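Local coordinates for protein Agap007691-pb (Anopheles gambiae, PDB 5C98) that is of unknown function but has the fold of the serpins and may act as an inhibitor of serine proteases, at residues P43-V46 and R47-L50; A59-Q62 and E63-V67; D74-A77 and A78-Q82. One frame throughout, in Å; residues are numbered along the deposited sequence.

Contact 1. Residues P43-V46 and R47-L50; sequences PYHV and RLAL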
ATOM      1  N   PRO A  43      -1.264  -3.567   1.942  1.00 11.96           N
ATOM      2  CA  PRO A  43      -2.170  -4.561   2.535  1.00 12.50           C
ATOM      3  C   PRO A  43      -2.542  -4.218   3.963  1.00 13.69           C
ATOM      4  O   PRO A  43      -3.646  -4.541   4.411  1.00 13.76           O
ATOM      5  CB  PRO A  43      -1.367  -5.861   2.410  1.00 13.06           C
ATOM      6  CG  PRO A  43      -0.478  -5.602   1.173  1.00 14.18           C
ATOM      7  CD  PRO A  43      -0.074  -4.194   1.340  1.00 13.14           C
ATOM      8  N   TYR A  44      -1.630  -3.610   4.707  1.00 13.05           N
ATOM      9  CA  TYR A  44      -1.936  -3.223   6.076  1.00 12.20           C
ATOM     10  C   TYR A  44      -3.114  -2.277   6.100  1.00 14.62           C
ATOM     11  O   TYR A  44      -4.012  -2.428   6.940  1.00 14.42           O
ATOM     12  CB  TYR A  44      -0.710  -2.569   6.714  1.00 14.80           C
ATOM     13  CG  TYR A  44      -0.791  -2.279   8.215  1.00 16.72           C
ATOM     14  CD1 TYR A  44      -1.306  -3.221   9.095  1.00 15.51           C
ATOM     15  CD2 TYR A  44      -0.267  -1.114   8.733  1.00 17.55           C
ATOM     16  CE1 TYR A  44      -1.322  -2.989  10.457  1.00 17.78           C
ATOM     17  CE2 TYR A  44      -0.292  -0.871  10.108  1.00 16.70           C
ATOM     18  CZ  TYR A  44      -0.814  -1.812  10.933  1.00 17.20           C
ATOM     19  OH  TYR A  44      -0.833  -1.609  12.295  1.00 19.29           O
ATOM     20  N   HIS A  45      -3.135  -1.267   5.210  1.00 14.16           N
ATOM     21  CA  HIS A  45      -4.282  -0.374   5.220  1.00 11.60           C
ATOM     22  C   HIS A  45      -5.531  -1.028   4.629  1.00 13.68           C
ATOM     23  O   HIS A  45      -6.649  -0.670   5.019  1.00 15.36           O
ATOM     24  CB  HIS A  45      -3.969   0.949   4.580  1.00 14.14           C
ATOM     25  CG  HIS A  45      -4.945   2.001   4.958  1.00 14.19           C
ATOM     26  ND1 HIS A  45      -5.754   2.634   4.045  1.00 16.42           N
ATOM     27  CD2 HIS A  45      -5.235   2.530   6.162  1.00 14.82           C
ATOM     28  CE1 HIS A  45      -6.519   3.507   4.683  1.00 16.43           C
ATOM     29  NE2 HIS A  45      -6.230   3.454   5.972  1.00 15.62           N
ATOM     30  N   VAL A  46      -5.376  -1.982   3.706  1.00 13.39           N
ATOM     31  CA  VAL A  46      -6.522  -2.787   3.275  1.00 14.40           C
ATOM     32  C   VAL A  46      -7.185  -3.412   4.499  1.00 14.31           C
ATOM     33  O   VAL A  46      -8.401  -3.326   4.684  1.00 14.78           O
ATOM     34  CB  VAL A  46      -6.082  -3.836   2.233  1.00 13.77           C
ATOM     35  CG1 VAL A  46      -7.131  -4.931   2.027  1.00 12.99           C
ATOM     36  CG2 VAL A  46      -5.710  -3.197   0.906  1.00 15.67           C
ATOM     37  N   ARG A  47      -6.382  -4.049   5.349  1.00 13.97           N
ATOM     38  CA  ARG A  47      -6.870  -4.652   6.593  1.00 14.13           C
ATOM     39  C   ARG A  47      -7.513  -3.608   7.497  1.00 16.36           C
ATOM     40  O   ARG A  47      -8.623  -3.816   8.020  1.00 15.54           O
ATOM     41  CB  ARG A  47      -5.721  -5.404   7.294  1.00 15.10           C
ATOM     42  CG  ARG A  47      -6.033  -5.832   8.727  1.00 17.03           C
ATOM     43  CD  ARG A  47      -5.526  -4.815   9.726  1.00 19.01           C
ATOM     44  NE  ARG A  47      -5.736  -5.270  11.104  1.00 18.43           N
ATOM     45  CZ  ARG A  47      -4.925  -6.116  11.733  1.00 19.23           C
ATOM     46  NH1 ARG A  47      -3.845  -6.596  11.131  1.00 21.89           N
ATOM     47  NH2 ARG A  47      -5.182  -6.457  12.995  1.00 18.63           N
ATOM     48  N   LEU A  48      -6.839  -2.480   7.701  1.00 13.63           N
ATOM     49  CA  LEU A  48      -7.364  -1.508   8.654  1.00 14.82           C
ATOM     50  C   LEU A  48      -8.677  -0.923   8.171  1.00 14.58           C
ATOM     51  O   LEU A  48      -9.621  -0.732   8.967  1.00 16.26           O
ATOM     52  CB  LEU A  48      -6.350  -0.397   8.915  1.00 13.81           C
ATOM     53  CG  LEU A  48      -5.153  -0.878   9.725  1.00 15.76           C
ATOM     54  CD1 LEU A  48      -4.090   0.191   9.711  1.00 19.61           C
ATOM     55  CD2 LEU A  48      -5.499  -1.233  11.183  1.00 16.44           C
ATOM     56  N   ALA A  49      -8.748  -0.594   6.887  1.00 13.61           N
ATOM     57  CA  ALA A  49      -9.962   0.019   6.369  1.00 13.35           C
ATOM     58  C   ALA A  49     -11.113  -0.985   6.363  1.00 14.41           C
ATOM     59  O   ALA A  49     -12.219  -0.688   6.821  1.00 15.49           O
ATOM     60  CB  ALA A  49      -9.730   0.596   4.978  1.00 15.17           C
ATOM     61  N   LEU A  50     -10.873  -2.183   5.850  1.00 14.41           N
ATOM     62  CA  LEU A  50     -11.945  -3.153   5.777  0.50 15.42           C
ATOM     63  C   LEU A  50     -12.417  -3.565   7.168  1.00 16.26           C
ATOM     64  O   LEU A  50     -13.597  -3.885   7.353  1.00 17.07           O
ATOM     65  CB  LEU A  50     -11.463  -4.330   4.924  0.50 18.27           C
ATOM     66  CG  LEU A  50     -12.480  -5.321   4.397  0.50 16.23           C
ATOM     67  CD1 LEU A  50     -13.660  -4.623   3.731  0.50 14.92           C
ATOM     68  CD2 LEU A  50     -11.795  -6.275   3.435  0.50 15.90           C
TER

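Contact 2. Residues A59-Q62 and E63-V67; sequences AAVQ and EDFQV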
ATOM      1  N   ALA A  59     -22.047 -13.642  10.237  1.00 22.91           N
ATOM      2  CA  ALA A  59     -21.135 -14.707  10.635  1.00 24.23           C
ATOM      3  C   ALA A  59     -20.138 -15.052   9.541  1.00 25.38           C
ATOM      4  O   ALA A  59     -18.960 -15.305   9.831  1.00 23.84           O
ATOM      5  CB  ALA A  59     -21.946 -15.942  10.981  1.00 26.30           C
ATOM      6  N   ALA A  60     -20.591 -15.122   8.282  1.00 23.76           N
ATOM      7  CA  ALA A  60     -19.704 -15.535   7.194  1.00 24.82           C
ATOM      8  C   ALA A  60     -18.543 -14.567   7.021  1.00 21.24           C
ATOM      9  O   ALA A  60     -17.387 -14.990   6.863  1.00 23.09           O
ATOM     10  CB  ALA A  60     -20.474 -15.666   5.879  1.00 29.43           C
ATOM     11  N   VAL A  61     -18.827 -13.267   7.006  1.00 20.31           N
ATOM     12  CA  VAL A  61     -17.763 -12.286   6.806  1.00 18.79           C
ATOM     13  C   VAL A  61     -16.918 -12.125   8.063  1.00 21.76           C
ATOM     14  O   VAL A  61     -15.703 -11.913   7.977  1.00 20.29           O
ATOM     15  CB  VAL A  61     -18.329 -10.944   6.290  1.00 22.01           C
ATOM     16  CG1 VAL A  61     -17.297  -9.801   6.378  1.00 20.85           C
ATOM     17  CG2 VAL A  61     -18.787 -11.118   4.863  1.00 23.87           C
ATOM     18  N   GLN A  62     -17.518 -12.185   9.250  1.00 20.25           N
ATOM     19  CA  GLN A  62     -16.683 -12.145  10.444  1.00 20.41           C
ATOM     20  C   GLN A  62     -15.662 -13.279  10.443  1.00 20.34           C
ATOM     21  O   GLN A  62     -14.503 -13.065  10.804  1.00 18.98           O
ATOM     22  CB  GLN A  62     -17.529 -12.147  11.713  1.00 22.09           C
ATOM     23  CG  GLN A  62     -18.184 -10.815  11.948  1.00 21.76           C
ATOM     24  CD  GLN A  62     -18.795 -10.672  13.313  1.00 20.42           C
ATOM     25  OE1 GLN A  62     -19.181 -11.652  13.947  1.00 25.76           O
ATOM     26  NE2 GLN A  62     -18.920  -9.409  13.774  1.00 21.48           N
ATOM     27  N   GLU A  63     -16.064 -14.487  10.020  1.00 19.18           N
ATOM     28  CA  GLU A  63     -15.122 -15.592   9.929  1.00 21.51           C
ATOM     29  C   GLU A  63     -14.019 -15.274   8.934  1.00 21.69           C
ATOM     30  O   GLU A  63     -12.834 -15.457   9.226  1.00 22.46           O
ATOM     31  CB  GLU A  63     -15.862 -16.866   9.531  1.00 21.49           C
ATOM     32  CG  GLU A  63     -14.983 -18.102   9.490  1.00 25.20           C
ATOM     33  CD  GLU A  63     -15.774 -19.334   9.092  1.00 27.28           C
ATOM     34  OE1 GLU A  63     -15.935 -19.561   7.875  1.00 32.01           O
ATOM     35  OE2 GLU A  63     -16.248 -20.044   9.993  1.00 29.90           O
ATOM     36  N   ASP A  64     -14.390 -14.788   7.748  1.00 20.20           N
ATOM     37  CA  ASP A  64     -13.402 -14.399   6.751  1.00 20.93           C
ATOM     38  C   ASP A  64     -12.384 -13.426   7.333  1.00 17.52           C
ATOM     39  O   ASP A  64     -11.186 -13.530   7.060  1.00 20.28           O
ATOM     40  CB  ASP A  64     -14.084 -13.738   5.555  1.00 24.22           C
ATOM     41  CG  ASP A  64     -14.476 -14.708   4.458  1.00 34.89           C
ATOM     42  OD1 ASP A  64     -14.403 -15.940   4.642  1.00 34.67           O
ATOM     43  OD2 ASP A  64     -14.893 -14.203   3.388  1.00 32.79           O
ATOM     44  N   PHE A  65     -12.845 -12.422   8.070  1.00 20.08           N
ATOM     45  CA  PHE A  65     -11.919 -11.407   8.552  1.00 16.87           C
ATOM     46  C   PHE A  65     -11.054 -11.943   9.681  1.00 19.15           C
ATOM     47  O   PHE A  65      -9.908 -11.514   9.840  1.00 19.05           O
ATOM     48  CB  PHE A  65     -12.699 -10.193   9.050  1.00 17.75           C
ATOM     49  CG  PHE A  65     -13.264  -9.315   7.962  1.00 20.29           C
ATOM     50  CD1 PHE A  65     -13.317  -9.720   6.642  1.00 21.17           C
ATOM     51  CD2 PHE A  65     -13.739  -8.054   8.281  1.00 20.49           C
ATOM     52  CE1 PHE A  65     -13.858  -8.899   5.676  1.00 20.08           C
ATOM     53  CE2 PHE A  65     -14.270  -7.209   7.303  1.00 19.90           C
ATOM     54  CZ  PHE A  65     -14.339  -7.642   6.006  1.00 23.29           C
ATOM     55  N   GLN A  66     -11.583 -12.867  10.477  1.00 19.16           N
ATOM     56  CA  GLN A  66     -10.774 -13.536  11.485  1.00 19.67           C
ATOM     57  C   GLN A  66      -9.646 -14.312  10.826  1.00 21.83           C
ATOM     58  O   GLN A  66      -8.496 -14.250  11.263  1.00 22.70           O
ATOM     59  CB  GLN A  66     -11.673 -14.449  12.318  1.00 22.79           C
ATOM     60  CG  GLN A  66     -12.555 -13.672  13.285  1.00 26.41           C
ATOM     61  CD  GLN A  66     -13.780 -14.442  13.732  1.00 23.69           C
ATOM     62  OE1 GLN A  66     -13.873 -15.671  13.573  1.00 27.07           O
ATOM     63  NE2 GLN A  66     -14.734 -13.720  14.311  1.00 25.88           N
ATOM     64  N   VAL A  67      -9.949 -15.009   9.738  1.00 20.32           N
ATOM     65  CA  VAL A  67      -8.932 -15.800   9.046  1.00 20.48           C
ATOM     66  C   VAL A  67      -7.930 -14.887   8.354  1.00 25.71           C
ATOM     67  O   VAL A  67      -6.710 -15.035   8.508  1.00 23.77           O
ATOM     68  CB  VAL A  67      -9.614 -16.739   8.041  1.00 21.64           C
ATOM     69  CG1 VAL A  67      -8.564 -17.509   7.238  1.00 24.83           C
ATOM     70  CG2 VAL A  67     -10.517 -17.710   8.767  1.00 23.10           C
TER
HETATM   71  O   HOH W   1     -17.092 -17.583   5.935  1.00 32.63           O

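Contact 3. Residues D74-A77 and A78-Q82; sequences DVHA and AIEQQ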
ATOM      1  N   ASP A  74     -13.641 -10.963  20.003  1.00 26.74           N
ATOM      2  CA  ASP A  74     -14.248  -9.921  20.830  1.00 24.48           C
ATOM      3  C   ASP A  74     -14.324  -8.691  19.937  1.00 27.77           C
ATOM      4  O   ASP A  74     -13.312  -8.035  19.695  1.00 23.27           O
ATOM      5  CB  ASP A  74     -13.334  -9.675  22.020  1.00 25.33           C
ATOM      6  CG  ASP A  74     -13.773  -8.544  22.895  1.00 24.46           C
ATOM      7  OD1 ASP A  74     -14.711  -7.822  22.546  1.00 26.19           O
ATOM      8  OD2 ASP A  74     -13.153  -8.396  23.984  1.00 30.05           O
ATOM      9  N   VAL A  75     -15.524  -8.388  19.437  1.00 26.76           N
ATOM     10  CA  VAL A  75     -15.692  -7.303  18.475  1.00 27.24           C
ATOM     11  C   VAL A  75     -15.342  -5.965  19.106  1.00 24.20           C
ATOM     12  O   VAL A  75     -14.761  -5.091  18.445  1.00 24.72           O
ATOM     13  CB  VAL A  75     -17.119  -7.319  17.902  1.00 29.98           C
ATOM     14  CG1 VAL A  75     -17.398  -6.062  17.112  1.00 32.93           C
ATOM     15  CG2 VAL A  75     -17.289  -8.532  17.007  1.00 35.96           C
ATOM     16  N   HIS A  76     -15.664  -5.788  20.390  1.00 24.82           N
ATOM     17  CA  HIS A  76     -15.300  -4.555  21.076  1.00 25.73           C
ATOM     18  C   HIS A  76     -13.786  -4.357  21.073  1.00 27.24           C
ATOM     19  O   HIS A  76     -13.293  -3.259  20.790  1.00 26.21           O
ATOM     20  CB  HIS A  76     -15.876  -4.595  22.492  1.00 29.53           C
ATOM     21  CG  HIS A  76     -15.495  -3.424  23.342  1.00 43.58           C
ATOM     22  ND1 HIS A  76     -14.464  -3.475  24.257  1.00 45.72           N
ATOM     23  CD2 HIS A  76     -16.013  -2.176  23.424  1.00 44.56           C
ATOM     24  CE1 HIS A  76     -14.359  -2.304  24.861  1.00 50.12           C
ATOM     25  NE2 HIS A  76     -15.288  -1.499  24.376  1.00 53.73           N
ATOM     26  N   ALA A  77     -13.033  -5.430  21.320  1.00 23.31           N
ATOM     27  CA  ALA A  77     -11.578  -5.357  21.277  1.00 21.60           C
ATOM     28  C   ALA A  77     -11.071  -5.114  19.858  1.00 23.98           C
ATOM     29  O   ALA A  77     -10.064  -4.423  19.667  1.00 24.29           O
ATOM     30  CB  ALA A  77     -10.977  -6.646  21.827  1.00 25.89           C
ATOM     31  N   ALA A  78     -11.731  -5.687  18.850  1.00 21.13           N
ATOM     32  CA  ALA A  78     -11.333  -5.454  17.464  1.00 18.92           C
ATOM     33  C   ALA A  78     -11.489  -3.989  17.090  1.00 20.09           C
ATOM     34  O   ALA A  78     -10.647  -3.432  16.370  1.00 21.13           O
ATOM     35  CB  ALA A  78     -12.169  -6.335  16.544  1.00 20.53           C
ATOM     36  N   ILE A  79     -12.564  -3.351  17.555  1.00 19.48           N
ATOM     37  CA  ILE A  79     -12.756  -1.927  17.274  1.00 20.47           C
ATOM     38  C   ILE A  79     -11.626  -1.129  17.901  1.00 23.02           C
ATOM     39  O   ILE A  79     -11.010  -0.277  17.254  1.00 20.61           O
ATOM     40  CB  ILE A  79     -14.136  -1.472  17.791  1.00 20.20           C
ATOM     41  CG1 ILE A  79     -15.238  -2.067  16.914  1.00 20.51           C
ATOM     42  CG2 ILE A  79     -14.243   0.050  17.818  1.00 23.06           C
ATOM     43  CD1 ILE A  79     -16.620  -1.947  17.532  1.00 20.75           C
ATOM     44  N   GLU A  80     -11.352  -1.378  19.187  1.00 21.86           N
ATOM     45  CA  GLU A  80     -10.284  -0.644  19.862  1.00 21.64           C
ATOM     46  C   GLU A  80      -8.938  -0.886  19.188  1.00 21.18           C
ATOM     47  O   GLU A  80      -8.114   0.036  19.074  1.00 21.35           O
ATOM     48  CB  GLU A  80     -10.220  -1.047  21.331  1.00 23.88           C
ATOM     49  CG  GLU A  80     -11.430  -0.569  22.134  1.00 29.09           C
ATOM     50  CD  GLU A  80     -11.238  -0.662  23.644  1.00 44.76           C
ATOM     51  OE1 GLU A  80     -10.332  -1.391  24.099  1.00 46.85           O
ATOM     52  OE2 GLU A  80     -11.997   0.007  24.375  1.00 54.44           O
ATOM     53  N   GLN A  81      -8.694  -2.119  18.745  1.00 19.24           N
ATOM     54  CA  GLN A  81      -7.445  -2.428  18.054  1.00 19.46           C
ATOM     55  C   GLN A  81      -7.349  -1.649  16.741  1.00 18.63           C
ATOM     56  O   GLN A  81      -6.306  -1.067  16.421  1.00 19.99           O
ATOM     57  CB  GLN A  81      -7.354  -3.935  17.811  1.00 19.67           C
ATOM     58  CG  GLN A  81      -6.150  -4.399  16.979  1.00 24.78           C
ATOM     59  CD  GLN A  81      -6.273  -5.856  16.513  1.00 21.43           C
ATOM     60  OE1 GLN A  81      -6.827  -6.141  15.463  1.00 22.58           O
ATOM     61  NE2 GLN A  81      -5.775  -6.773  17.324  1.00 29.35           N
ATOM     62  N   GLN A  82      -8.424  -1.636  15.962  1.00 18.08           N
ATOM     63  CA  GLN A  82      -8.391  -0.907  14.702  1.00 16.68           C
ATOM     64  C   GLN A  82      -8.058   0.555  14.963  1.00 17.36           C
ATOM     65  O   GLN A  82      -7.224   1.141  14.268  1.00 17.31           O
ATOM     66  CB  GLN A  82      -9.735  -1.039  13.988  1.00 18.57           C
ATOM     67  CG  GLN A  82      -9.735  -0.586  12.535  1.00 17.91           C
ATOM     68  CD  GLN A  82      -9.808   0.914  12.350  1.00 17.60           C
ATOM     69  OE1 GLN A  82     -10.091   1.668  13.278  1.00 17.79           O
ATOM     70  NE2 GLN A  82      -9.595   1.347  11.136  1.00 17.32           N
TER

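Contact 1. Residues P43-V46 and R47-L50
Leu48 lays its CD1 methyl over the face of the Tyr44 ring one turn earlier in helix 43-51, a CH-pi contact in which CD1 stands 4.0 Å from the ring centroid and only 11° off the ring normal, nearly above its centre. The leucine does most of the reaching: with chi1 at -71° its branch folds back toward the start of the helix, bringing Leu48 CG to 3.4 Å from Tyr44 O, while a chi1 of -172° on Tyr44 turns the ring to meet it. That same oxygen accepts the N-H of Leu48 at 2.9 Å. Arg47, bent at its second torsion, sends its NH1 end to the ring edge, 4.5 Å from Tyr44 CE1, while its NH2 is held by Gln81 OE1 of helix 75-89. On another side of the helix the His45 imidazole lies with one face toward the methyl of Ala49, His45 CE1 to Ala49 CB 4.3 Å, and ND1 is fixed by a hydrogen bond to Ser173 OG on strand 169-177. Leu85 and Leu89 of helix 75-89 touch both Tyr44 and Leu48. This is i to i+4 aromatic-aliphatic packing in a buried helix, and by its place behind the central sheet it corresponds to helix B of the serpin fold.

Contact 2. Residues A59-Q62 and E63-V67
Val61 and Phe65 form an i to i+4 aliphatic-aromatic contact on the buried side of helix 59-69, a helix whose other side faces solvent and which matches helix C of the serpin fold. The valine touches with CG1 alone, over one face of the phenyl ring. CG1 of Val61 lies 3.8 Å from the centroid of the Phe65 ring and 19° off the normal, displaced toward the rim, so that CE1 of Phe65 is the nearest ring atom at 3.6 Å from Val61 CG1. A chi1 of -76° tilts the phenyl group back across one helical turn to the methyl, which leans toward it. The isopropyl and phenyl groups thus leave the helix in a common direction, flank to flank, next to the backbone bond from Phe65 N to Val61 O, 2.9 Å long.

On the more polar flank, Gln66 folds back over the preceding turn, its CG 3.2 Å from Gln62 O, which also accepts the Gln66 N-H. The amide ends of both glutamines are tied to Tyr54: Gln62 NE2 bonds to its carbonyl oxygen and Gln66 NE2 to its hydroxyl. A water on the outer side can donate to Ala60 O (2.8 Å) or to Glu63 OE1 (3.0 Å), though not necessarily to both at once; when it turns to Ala60 O, that carbonyl, already bonded to Asp64 N, has a second partner.

At the start of the helix, Val61 N is bonded to Asp306 OD2. Val301 of helix 300-303 packs on both Val61 and Phe65, Phe69 meets the Phe65 ring with planes inclined at about 60°, and Leu50 of helix 43-51, in at least one of its two conformers, also rests on Phe65.

Contact 3. Residues D74-A77 and A78-Q82
His76 and Glu80 are brought together by unlike first torsions: CG of His76 is anti to its N (chi1 176°), which tips the imidazole forward along the helix, and CG of Glu80 is beside its N (chi1 -69°), which draws the extended carboxylate chain back. They meet on the exposed first turns of helix 75-89, a helix opened by an aspartate N-cap and equivalent to helix D of the serpin fold. The two side chains cross with ring and carboxylate planes 48° apart. Glu80 OE2 comes to 3.3 Å from His76 CE1 and stays 3.6 Å from His76 NE2, so the approach is led by the carbon between the two ring nitrogens. A negative carboxylate here would probably help stabilise a protonated imidazole.

On the adjoining flank runs an apolar pair, Val75 and Ile79, one turn apart. They touch loosely through their branch ends, CG1 of Val75 to CD1 of Ile79 at 4.2 Å, and both side chains lean on Pro55. Ile79 CG1 also passes 3.4 Å from Val75 O, the acceptor of the Ile79 N-H.

Asp74, the N-cap, accepts twice: its backbone O takes the Ala78 N-H at 3.0 Å, and its side-chain OD1 makes the capping bond to Ala77 N at 3.2 Å, met from well above the plane of the carboxylate.

Overall arrangement
The three contacts follow one another along the chain, one on each of three successive helices: contact 1 on 43-51, contact 2 on 59-69 and contact 3 on 75-89. Their centres form a nearly equilateral triangle, about 15 Å apart between contacts 1 and 2 and 14 Å for the other two pairs. Contact 1, about 9 Å from the centre of the chain, is the deeply buried member; contacts 2 and 3 lie at 22 and 23 Å, toward the surface. Each pair touches: side-chain packing links contact 2 to both others, in the case of contact 1 through a residue with two conformers, while glutamine side chains of contact 3 tie it to contact 1. Together the three helices form a cluster in the serpin domain.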